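Local coordinates for protein agarase (Pseudoalteromonas fuliginea, PDB 6XJ9) that probably cleaves agarose, the galactan of red algal cell walls, as a family 50 glycoside hydrolase of a marine bacterium, at residues H197-A202 and Y645-R650; S246-E251 and Y406-A411; Q415-V420 and P439-N444. All coordinates share one frame; numbering follows the deposited sequence.

Contact 1. Residues H197-A202 and Y645-R650; sequences HDKELA and YKEGLR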
loop_
_atom_site.group_PDB
_atom_site.type_symbol
_atom_site.label_atom_id
_atom_site.label_comp_id
_atom_site.label_asym_id
_atom_site.label_seq_id
_atom_site.Cartn_x
_atom_site.Cartn_y
_atom_site.Cartn_z
ATOM N N HIS A 197 -14.769 -6.148 12.128
ATOM C CA HIS A 197 -14.176 -5.328 13.178
ATOM C C HIS A 197 -15.176 -4.297 13.702
ATOM O O HIS A 197 -16.070 -3.865 12.971
ATOM C CB HIS A 197 -12.940 -4.577 12.646
ATOM C CG HIS A 197 -11.887 -5.448 12.045
ATOM N ND1 HIS A 197 -11.361 -6.532 12.708
ATOM C CD2 HIS A 197 -11.259 -5.396 10.848
ATOM C CE1 HIS A 197 -10.453 -7.120 11.951
ATOM N NE2 HIS A 197 -10.373 -6.441 10.800
ATOM N N ASP A 198 -14.987 -3.895 14.967
ATOM C CA ASP A 198 -15.573 -2.671 15.502
ATOM C C ASP A 198 -15.062 -1.481 14.686
ATOM O O ASP A 198 -13.884 -1.423 14.324
ATOM C CB ASP A 198 -15.234 -2.453 16.990
ATOM C CG ASP A 198 -15.975 -3.349 17.973
ATOM O OD1 ASP A 198 -17.075 -3.844 17.637
ATOM O OD2 ASP A 198 -15.454 -3.542 19.080
ATOM N N LYS A 199 -15.973 -0.543 14.378
ATOM C CA LYS A 199 -15.642 0.667 13.642
ATOM C C LYS A 199 -16.006 1.870 14.505
ATOM O O LYS A 199 -16.791 1.737 15.442
ATOM C CB LYS A 199 -16.384 0.708 12.303
ATOM C CG LYS A 199 -16.312 -0.577 11.484
ATOM C CD LYS A 199 -14.896 -1.021 11.204
ATOM C CE LYS A 199 -14.418 -0.662 9.820
ATOM N NZ LYS A 199 -14.968 -1.544 8.763
ATOM N N GLU A 200 -15.403 3.024 14.190
ATOM C CA GLU A 200 -15.637 4.253 14.931
ATOM C C GLU A 200 -15.862 5.408 13.961
ATOM O O GLU A 200 -15.412 5.379 12.813
ATOM C CB GLU A 200 -14.416 4.619 15.765
ATOM C CG GLU A 200 -14.244 3.780 17.019
ATOM C CD GLU A 200 -13.144 4.327 17.915
ATOM O OE1 GLU A 200 -12.326 3.528 18.401
ATOM O OE2 GLU A 200 -13.107 5.553 18.118
ATOM N N LEU A 201 -16.523 6.454 14.457
ATOM C CA LEU A 201 -16.796 7.612 13.626
ATOM C C LEU A 201 -16.955 8.831 14.526
ATOM O O LEU A 201 -17.556 8.745 15.600
ATOM C CB LEU A 201 -18.064 7.336 12.815
ATOM C CG LEU A 201 -18.426 8.366 11.748
ATOM C CD1 LEU A 201 -17.500 8.265 10.542
ATOM C CD2 LEU A 201 -19.870 8.186 11.326
ATOM N N ALA A 202 -16.384 9.951 14.071
ATOM C CA ALA A 202 -16.540 11.231 14.747
ATOM C C ALA A 202 -17.343 12.174 13.854
ATOM O O ALA A 202 -16.987 12.401 12.704
ATOM C CB ALA A 202 -15.179 11.796 15.094
ATOM N N TYR A 645 -20.929 -10.255 -0.956
ATOM C CA TYR A 645 -20.243 -8.975 -0.999
ATOM C C TYR A 645 -20.402 -8.294 0.355
ATOM O O TYR A 645 -21.241 -7.411 0.497
ATOM C CB TYR A 645 -20.817 -8.082 -2.108
ATOM C CG TYR A 645 -20.535 -8.575 -3.504
ATOM C CD1 TYR A 645 -21.431 -9.396 -4.168
ATOM C CD2 TYR A 645 -19.370 -8.208 -4.168
ATOM C CE1 TYR A 645 -21.159 -9.860 -5.448
ATOM C CE2 TYR A 645 -19.098 -8.651 -5.456
ATOM C CZ TYR A 645 -19.999 -9.480 -6.098
ATOM O OH TYR A 645 -19.748 -9.902 -7.378
ATOM N N LYS A 646 -19.587 -8.723 1.328
ATOM C CA LYS A 646 -19.473 -8.073 2.624
ATOM C C LYS A 646 -17.989 -7.901 2.926
ATOM O O LYS A 646 -17.150 -8.241 2.093
ATOM C CB LYS A 646 -20.163 -8.870 3.743
ATOM C CG LYS A 646 -21.648 -9.158 3.526
ATOM C CD LYS A 646 -22.504 -7.906 3.394
ATOM C CE LYS A 646 -23.983 -8.206 3.259
ATOM N NZ LYS A 646 -24.278 -8.804 1.940
ATOM N N GLU A 647 -17.683 -7.381 4.122
ATOM C CA GLU A 647 -16.290 -7.177 4.478
ATOM C C GLU A 647 -15.635 -8.499 4.874
ATOM O O GLU A 647 -14.417 -8.566 5.002
ATOM C CB GLU A 647 -16.153 -6.111 5.561
ATOM C CG GLU A 647 -16.277 -4.713 4.990
ATOM C CD GLU A 647 -16.076 -3.581 5.984
ATOM O OE1 GLU A 647 -15.387 -3.786 7.008
ATOM O OE2 GLU A 647 -16.613 -2.490 5.726
ATOM N N GLY A 648 -16.453 -9.544 5.058
ATOM C CA GLY A 648 -15.947 -10.826 5.519
ATOM C C GLY A 648 -17.082 -11.821 5.736
ATOM O O GLY A 648 -18.250 -11.461 5.601
ATOM N N LEU A 649 -16.715 -13.069 6.067
ATOM C CA LEU A 649 -17.680 -14.087 6.458
ATOM C C LEU A 649 -17.801 -14.093 7.979
ATOM O O LEU A 649 -16.951 -14.661 8.662
ATOM C CB LEU A 649 -17.226 -15.464 5.952
ATOM C CG LEU A 649 -17.028 -15.601 4.440
ATOM C CD1 LEU A 649 -16.864 -17.067 4.065
ATOM C CD2 LEU A 649 -18.191 -14.973 3.679
ATOM N N ARG A 650 -18.860 -13.446 8.490
ATOM C CA ARG A 650 -19.099 -13.369 9.925
ATOM C C ARG A 650 -19.629 -14.712 10.416
ATOM O O ARG A 650 -20.468 -15.354 9.771
ATOM C CB ARG A 650 -20.156 -12.310 10.268
ATOM C CG ARG A 650 -19.807 -10.880 9.884
ATOM C CD ARG A 650 -20.971 -9.948 10.213
ATOM N NE ARG A 650 -21.454 -10.068 11.590
ATOM C CZ ARG A 650 -20.878 -9.506 12.654
ATOM N NH1 ARG A 650 -19.785 -8.771 12.513
ATOM N NH2 ARG A 650 -21.414 -9.664 13.857
HETATM O O HOH W 1 -17.272 -0.726 7.392
#
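Lys199 and Glu647 meet end to end in a salt bridge that joins the carbohydrate-binding-module-like beta domain to the catalytic domain, which in family 50 enzymes is a (beta/alpha)8 barrel. The ammonium sits unevenly on the carboxylate: Lys199 NZ lies 2.9 Å from Glu647 OE1 but 3.6 Å from Glu647 OE2. A water accepts from Lys199 NZ at 2.8 Å; it also lies close to Glu647 OE2 and may bridge the two groups.

The two side chains approach from opposite directions and in different shapes. Glu647 is extended past CG (chi2 -177°), carrying its carboxylate well clear of its loop. Lys199 bends at chi2, chi3 and chi4, curling the chain but still bringing NZ to the loop from near the start of strand 199-210. Its backbone is hydrogen-bonded to Phe63 of the adjacent strand, and the Lys199 side chain also touches Val103 of strand 103-111.

A second tie between the domains runs beside the first. The guanidinium of Arg650, placed at the N-cap position of helix 651-654, gives NH1 to the carbonyl O of Thr195 and NH2 to the carbonyl O of Lys66.

Contact 2. Residues S246-E251 and Y406-A411; sequences SDKKQE and YGQNNA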
loop_
_atom_site.group_PDB
_atom_site.type_symbol
_atom_site.label_atom_id
_atom_site.label_comp_id
_atom_site.label_asym_id
_atom_site.label_seq_id
_atom_site.Cartn_x
_atom_site.Cartn_y
_atom_site.Cartn_z
ATOM N N SER A 246 6.490 -1.538 -22.476
ATOM C CA SER A 246 7.311 -1.425 -21.284
ATOM C C SER A 246 6.785 -2.351 -20.181
ATOM O O SER A 246 7.537 -3.144 -19.607
ATOM C CB SER A 246 7.308 0.023 -20.852
ATOM O OG SER A 246 8.140 0.224 -19.733
ATOM N N ASP A 247 5.479 -2.245 -19.890
ATOM C CA ASP A 247 4.830 -3.056 -18.866
ATOM C C ASP A 247 5.062 -4.544 -19.136
ATOM O O ASP A 247 5.453 -5.277 -18.236
ATOM C CB ASP A 247 3.328 -2.760 -18.761
ATOM C CG ASP A 247 2.950 -1.385 -18.214
ATOM O OD1 ASP A 247 3.773 -0.760 -17.526
ATOM O OD2 ASP A 247 1.827 -0.938 -18.514
ATOM N N LYS A 248 4.822 -4.975 -20.378
ATOM C CA LYS A 248 4.891 -6.375 -20.783
ATOM C C LYS A 248 6.289 -6.953 -20.563
ATOM O O LYS A 248 6.425 -8.031 -19.987
ATOM C CB LYS A 248 4.455 -6.519 -22.241
ATOM C CG LYS A 248 4.630 -7.907 -22.840
ATOM C CD LYS A 248 4.088 -7.994 -24.240
ATOM C CE LYS A 248 4.960 -7.271 -25.242
ATOM N NZ LYS A 248 4.372 -7.322 -26.601
ATOM N N LYS A 249 7.317 -6.233 -21.038
ATOM C CA LYS A 249 8.703 -6.656 -20.894
ATOM C C LYS A 249 9.025 -6.927 -19.427
ATOM O O LYS A 249 9.566 -7.980 -19.093
ATOM C CB LYS A 249 9.656 -5.584 -21.434
ATOM C CG LYS A 249 9.531 -5.301 -22.926
ATOM C CD LYS A 249 9.489 -6.568 -23.766
ATOM C CE LYS A 249 8.581 -6.468 -24.976
ATOM N NZ LYS A 249 8.503 -7.764 -25.694
ATOM N N GLN A 250 8.692 -5.955 -18.572
ATOM C CA GLN A 250 8.991 -5.977 -17.153
ATOM C C GLN A 250 8.251 -7.120 -16.453
ATOM O O GLN A 250 8.833 -7.835 -15.634
ATOM C CB GLN A 250 8.670 -4.607 -16.544
ATOM C CG GLN A 250 8.884 -4.519 -15.039
ATOM C CD GLN A 250 10.230 -5.048 -14.601
ATOM O OE1 GLN A 250 11.063 -5.442 -15.418
ATOM N NE2 GLN A 250 10.449 -5.073 -13.294
ATOM N N GLU A 251 6.965 -7.294 -16.767
ATOM C CA GLU A 251 6.185 -8.313 -16.077
ATOM C C GLU A 251 6.667 -9.709 -16.473
ATOM O O GLU A 251 6.616 -10.626 -15.654
ATOM C CB GLU A 251 4.691 -8.167 -16.357
ATOM C CG GLU A 251 3.841 -9.133 -15.547
ATOM C CD GLU A 251 2.338 -8.981 -15.694
ATOM O OE1 GLU A 251 1.889 -8.299 -16.656
ATOM O OE2 GLU A 251 1.619 -9.538 -14.835
ATOM N N TYR A 406 -0.011 -6.604 -26.935
ATOM C CA TYR A 406 0.404 -7.972 -27.205
ATOM C C TYR A 406 0.226 -8.309 -28.681
ATOM O O TYR A 406 0.476 -9.438 -29.100
ATOM C CB TYR A 406 -0.482 -8.955 -26.432
ATOM C CG TYR A 406 -0.393 -8.907 -24.925
ATOM C CD1 TYR A 406 0.750 -9.312 -24.260
ATOM C CD2 TYR A 406 -1.479 -8.511 -24.156
ATOM C CE1 TYR A 406 0.833 -9.285 -22.874
ATOM C CE2 TYR A 406 -1.417 -8.486 -22.768
ATOM C CZ TYR A 406 -0.259 -8.880 -22.122
ATOM O OH TYR A 406 -0.184 -8.860 -20.756
ATOM N N GLY A 407 -0.256 -7.345 -29.462
ATOM C CA GLY A 407 -0.653 -7.655 -30.828
ATOM C C GLY A 407 0.286 -7.063 -31.879
ATOM O O GLY A 407 -0.068 -7.033 -33.057
ATOM N N GLN A 408 1.462 -6.586 -31.443
ATOM C CA GLN A 408 2.436 -5.970 -32.335
ATOM C C GLN A 408 2.862 -7.005 -33.367
ATOM O O GLN A 408 3.050 -8.167 -33.023
ATOM C CB GLN A 408 3.719 -5.575 -31.597
ATOM C CG GLN A 408 3.513 -4.653 -30.407
ATOM C CD GLN A 408 3.341 -5.429 -29.123
ATOM O OE1 GLN A 408 2.701 -6.481 -29.080
ATOM N NE2 GLN A 408 3.919 -4.907 -28.055
ATOM N N ASN A 409 3.014 -6.566 -34.622
ATOM C CA ASN A 409 3.574 -7.410 -35.667
ATOM C C ASN A 409 2.627 -8.586 -35.906
ATOM O O ASN A 409 3.067 -9.695 -36.203
ATOM C CB ASN A 409 4.997 -7.845 -35.305
ATOM C CG ASN A 409 5.948 -7.888 -36.483
ATOM O OD1 ASN A 409 5.592 -8.345 -37.567
ATOM N ND2 ASN A 409 7.168 -7.425 -36.271
ATOM N N ASN A 410 1.326 -8.312 -35.744
ATOM C CA ASN A 410 0.217 -9.223 -36.001
ATOM C C ASN A 410 0.313 -10.498 -35.158
ATOM O O ASN A 410 -0.250 -11.527 -35.528
ATOM C CB ASN A 410 -0.008 -9.468 -37.498
ATOM C CG ASN A 410 -0.897 -8.419 -38.136
ATOM O OD1 ASN A 410 -2.096 -8.368 -37.869
ATOM N ND2 ASN A 410 -0.318 -7.579 -38.980
ATOM N N ALA A 411 0.989 -10.416 -34.007
ATOM C CA ALA A 411 1.031 -11.521 -33.062
ATOM C C ALA A 411 -0.385 -11.839 -32.575
ATOM O O ALA A 411 -1.304 -11.029 -32.717
ATOM C CB ALA A 411 1.967 -11.194 -31.921
HETATM O O HOH W 2 2.352 -8.681 -19.253
#
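Helix 242-252 passes the end of helix 397-406 with Lys248 and Tyr406 as the closest backbone pair, their CA atoms 8.0 Å apart, and Gly407 is the first residue to leave helical geometry beyond that end. The lysine chain spans the gap. With CG anti to the backbone N (chi1 173°), it leaves its helix almost straight and turns only at chi3. The lysine methylenes run alongside the tyrosine ring, the two side chains pointing opposite ways, and Lys248 CD comes within 3.6 Å of Tyr406 CD1.

At the polar end, Lys248 NZ donates to the carbonyl O of Lys405. The amide of Gln408 comes in from the other direction, with Lys248 NZ 2.9 Å from Gln408 NE2; these are two donors, crowded together because both converge on Lys405 O, the NE2 bond being weak. Gln408 OE1 stands 3.1 Å from the same Lys248 NZ.

Further along, a water donates to both segments, to Glu251 OE1 at 2.7 Å and to Tyr406 OH at 3.0 Å. The phenol is also hydrogen-bonded to Asp741, and Glu251 makes a salt bridge with Arg424 of helix 413-428, which backs the ring.

An ammonium bonded to a main-chain carbonyl in the last turn of helix 397-406 is consistent with a favourable interaction with that helix's negative end, within a packing of helix end against helix.

Contact 3. Residues Q415-V420 and P439-N444; sequences QKWREV and PSYYDN
The rings of Trp417 and Tyr441 form an offset edge-to-face pair, with the tyrosine supplying the edge. Tyr441 OH sits over one face of the indole, displaced toward the rim of the six-membered ring, where it comes 3.1 Å from Trp417 CZ3. The planes stand at 74°, and the centroids of the Trp417 six-membered ring and the Tyr441 ring are 5.7 Å apart. Seen from the phenol, Trp417 CZ3 lies at the edge, near the plane, while one face is covered by the methylenes of Arg418. Arg418 CG makes a CH-pi contact there, 4.0 Å from the centroid of the Tyr441 ring.

Arg418 then turns at chi3 (-62°) and sets its guanidinium nearly perpendicular to the tyrosine ring, so the charged group does not stack on it. Instead Gln415 CA, one turn earlier in the helix, lies over one face of the guanidinium, toward its rim. Arg418 CD meets Ser440 CB at 3.5 Å, extending the contact onto the short 3-10 segment 439-441.

What presents the phenol to helix 413-428 is the loop behind it. Residues 441 to 444 form a type I beta turn, and Tyr441 O accepts twice, from the backbone N of Asn444 and from Asn444 ND2 at 2.9 Å (N-H...O angle 160°). Asn444 OD1 in turn takes the backbone N-H groups of Lys446 and Val447, tying the turn to the approach to strand 449-453. Leu433 and Ile308 add apolar packing round the Tyr441 ring.

No hydrogen bond or salt bridge crosses between the two segments, so cohesion rests mainly on CH-pi, aromatic and apolar contacts, to which the arginine contributes its aliphatic chain. Any attraction between Arg418 NE and Asp443 OD1, 6.8 Å apart, would be long-range and probably weak.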
loop_
_atom_site.group_PDB
_atom_site.type_symbol
_atom_site.label_atom_id
_atom_site.label_comp_id
_atom_site.label_asym_id
_atom_site.label_seq_id
_atom_site.Cartn_x
_atom_site.Cartn_y
_atom_site.Cartn_z
ATOM N N GLN A 415 -4.119 -15.143 -27.657
ATOM C CA GLN A 415 -3.366 -16.302 -27.195
ATOM C C GLN A 415 -2.324 -15.864 -26.169
ATOM O O GLN A 415 -2.121 -16.544 -25.169
ATOM C CB GLN A 415 -2.719 -17.047 -28.367
ATOM C CG GLN A 415 -1.648 -18.048 -27.952
ATOM C CD GLN A 415 -0.763 -18.386 -29.126
ATOM O OE1 GLN A 415 0.358 -17.888 -29.249
ATOM N NE2 GLN A 415 -1.278 -19.213 -30.024
ATOM N N LYS A 416 -1.671 -14.720 -26.421
ATOM C CA LYS A 416 -0.651 -14.238 -25.502
ATOM C C LYS A 416 -1.304 -13.791 -24.193
ATOM O O LYS A 416 -0.737 -13.981 -23.118
ATOM C CB LYS A 416 0.207 -13.147 -26.149
ATOM C CG LYS A 416 1.257 -12.509 -25.246
ATOM C CD LYS A 416 2.400 -13.434 -24.860
ATOM C CE LYS A 416 3.491 -12.727 -24.073
ATOM N NZ LYS A 416 4.614 -13.637 -23.739
ATOM N N TRP A 417 -2.508 -13.221 -24.292
ATOM C CA TRP A 417 -3.238 -12.800 -23.105
ATOM C C TRP A 417 -3.598 -14.008 -22.249
ATOM O O TRP A 417 -3.521 -13.943 -21.025
ATOM C CB TRP A 417 -4.497 -12.015 -23.486
ATOM C CG TRP A 417 -5.422 -11.786 -22.326
ATOM C CD1 TRP A 417 -5.244 -10.908 -21.296
ATOM C CD2 TRP A 417 -6.679 -12.442 -22.085
ATOM N NE1 TRP A 417 -6.311 -10.961 -20.439
ATOM C CE2 TRP A 417 -7.212 -11.886 -20.902
ATOM C CE3 TRP A 417 -7.422 -13.415 -22.764
ATOM C CZ2 TRP A 417 -8.434 -12.302 -20.376
ATOM C CZ3 TRP A 417 -8.629 -13.826 -22.245
ATOM C CH2 TRP A 417 -9.129 -13.272 -21.065
ATOM N N ARG A 418 -4.028 -15.091 -22.907
ATOM C CA ARG A 418 -4.344 -16.324 -22.208
ATOM C C ARG A 418 -3.105 -16.829 -21.475
ATOM O O ARG A 418 -3.191 -17.238 -20.322
ATOM C CB ARG A 418 -4.897 -17.385 -23.168
ATOM C CG ARG A 418 -6.324 -17.118 -23.618
ATOM C CD ARG A 418 -7.011 -18.316 -24.252
ATOM N NE ARG A 418 -6.295 -18.705 -25.452
ATOM C CZ ARG A 418 -6.511 -18.192 -26.658
ATOM N NH1 ARG A 418 -7.452 -17.277 -26.837
ATOM N NH2 ARG A 418 -5.788 -18.608 -27.681
ATOM N N GLU A 419 -1.946 -16.763 -22.146
ATOM C CA GLU A 419 -0.731 -17.340 -21.605
ATOM C C GLU A 419 -0.273 -16.522 -20.405
ATOM O O GLU A 419 0.208 -17.069 -19.416
ATOM C CB GLU A 419 0.366 -17.392 -22.677
ATOM C CG GLU A 419 0.106 -18.435 -23.755
ATOM C CD GLU A 419 1.063 -18.346 -24.938
ATOM O OE1 GLU A 419 0.911 -19.141 -25.890
ATOM O OE2 GLU A 419 1.949 -17.475 -24.910
ATOM N N VAL A 420 -0.378 -15.197 -20.518
ATOM C CA VAL A 420 0.071 -14.333 -19.443
ATOM C C VAL A 420 -0.893 -14.485 -18.259
ATOM O O VAL A 420 -0.474 -14.521 -17.094
ATOM C CB VAL A 420 0.234 -12.886 -19.945
ATOM C CG1 VAL A 420 0.255 -11.861 -18.818
ATOM C CG2 VAL A 420 1.482 -12.748 -20.811
ATOM N N PRO A 439 -14.145 -20.548 -22.258
ATOM C CA PRO A 439 -13.863 -21.949 -22.590
ATOM C C PRO A 439 -12.542 -22.135 -23.335
ATOM O O PRO A 439 -12.040 -23.251 -23.421
ATOM C CB PRO A 439 -15.070 -22.366 -23.441
ATOM C CG PRO A 439 -16.168 -21.447 -22.948
ATOM C CD PRO A 439 -15.477 -20.116 -22.719
ATOM N N SER A 440 -11.974 -21.022 -23.815
ATOM C CA SER A 440 -10.651 -20.956 -24.422
ATOM C C SER A 440 -9.603 -21.588 -23.515
ATOM O O SER A 440 -8.575 -22.062 -23.987
ATOM C CB SER A 440 -10.254 -19.524 -24.679
ATOM O OG SER A 440 -10.717 -19.109 -25.946
ATOM N N TYR A 441 -9.861 -21.537 -22.207
ATOM C CA TYR A 441 -8.899 -21.938 -21.198
ATOM C C TYR A 441 -9.094 -23.398 -20.792
ATOM O O TYR A 441 -8.280 -23.936 -20.050
ATOM C CB TYR A 441 -9.067 -21.057 -19.955
ATOM C CG TYR A 441 -8.548 -19.644 -20.087
ATOM C CD1 TYR A 441 -9.375 -18.592 -20.485
ATOM C CD2 TYR A 441 -7.234 -19.350 -19.766
ATOM C CE1 TYR A 441 -8.898 -17.294 -20.566
ATOM C CE2 TYR A 441 -6.735 -18.059 -19.868
ATOM C CZ TYR A 441 -7.573 -17.027 -20.265
ATOM O OH TYR A 441 -7.061 -15.763 -20.333
ATOM N N TYR A 442 -10.179 -24.029 -21.252
ATOM C CA TYR A 442 -10.627 -25.281 -20.657
ATOM C C TYR A 442 -9.629 -26.408 -20.921
ATOM O O TYR A 442 -9.521 -27.333 -20.124
ATOM C CB TYR A 442 -12.051 -25.625 -21.099
ATOM C CG TYR A 442 -13.153 -24.854 -20.410
ATOM C CD1 TYR A 442 -12.900 -23.678 -19.708
ATOM C CD2 TYR A 442 -14.464 -25.289 -20.485
ATOM C CE1 TYR A 442 -13.920 -22.970 -19.090
ATOM C CE2 TYR A 442 -15.501 -24.579 -19.899
ATOM C CZ TYR A 442 -15.227 -23.419 -19.190
ATOM O OH TYR A 442 -16.255 -22.733 -18.599
ATOM N N ASP A 443 -8.881 -26.302 -22.026
ATOM C CA ASP A 443 -7.934 -27.330 -22.420
ATOM C C ASP A 443 -6.556 -27.048 -21.822
ATOM O O ASP A 443 -5.606 -27.766 -22.119
ATOM C CB ASP A 443 -7.867 -27.444 -23.945
ATOM C CG ASP A 443 -7.056 -26.341 -24.611
ATOM O OD1 ASP A 443 -6.740 -25.323 -23.936
ATOM O OD2 ASP A 443 -6.743 -26.501 -25.803
ATOM N N ASN A 444 -6.440 -25.998 -20.991
ATOM C CA ASN A 444 -5.167 -25.701 -20.356
ATOM C C ASN A 444 -4.847 -26.829 -19.375
ATOM O O ASN A 444 -5.742 -27.477 -18.823
ATOM C CB ASN A 444 -5.090 -24.281 -19.767
ATOM C CG ASN A 444 -5.249 -24.233 -18.259
ATOM O OD1 ASN A 444 -4.280 -24.403 -17.518
ATOM N ND2 ASN A 444 -6.471 -24.011 -17.795
#

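Overall arrangement
Along the chain, contact 1 closes a long loop that contains the other two, with contact 2 finished before contact 3 opens. Contacts 2 and 3 are neighbours, centres 16 Å apart: Tyr406 of contact 2 packs against Lys416 and Val420 of helix 413-428, the helix that carries contact 3. Helices 242-252, 397-406 and 413-428 and the 439-444 loop thus form a connected group of packed elements on the same side of the chain's centre. Contact 1 lies well away, its centre 41 Å from contact 2 and 37 Å from contact 3, at the junction with the carbohydrate-binding-module-like domain. It joins domains, whereas the other two join helices and loops within that group.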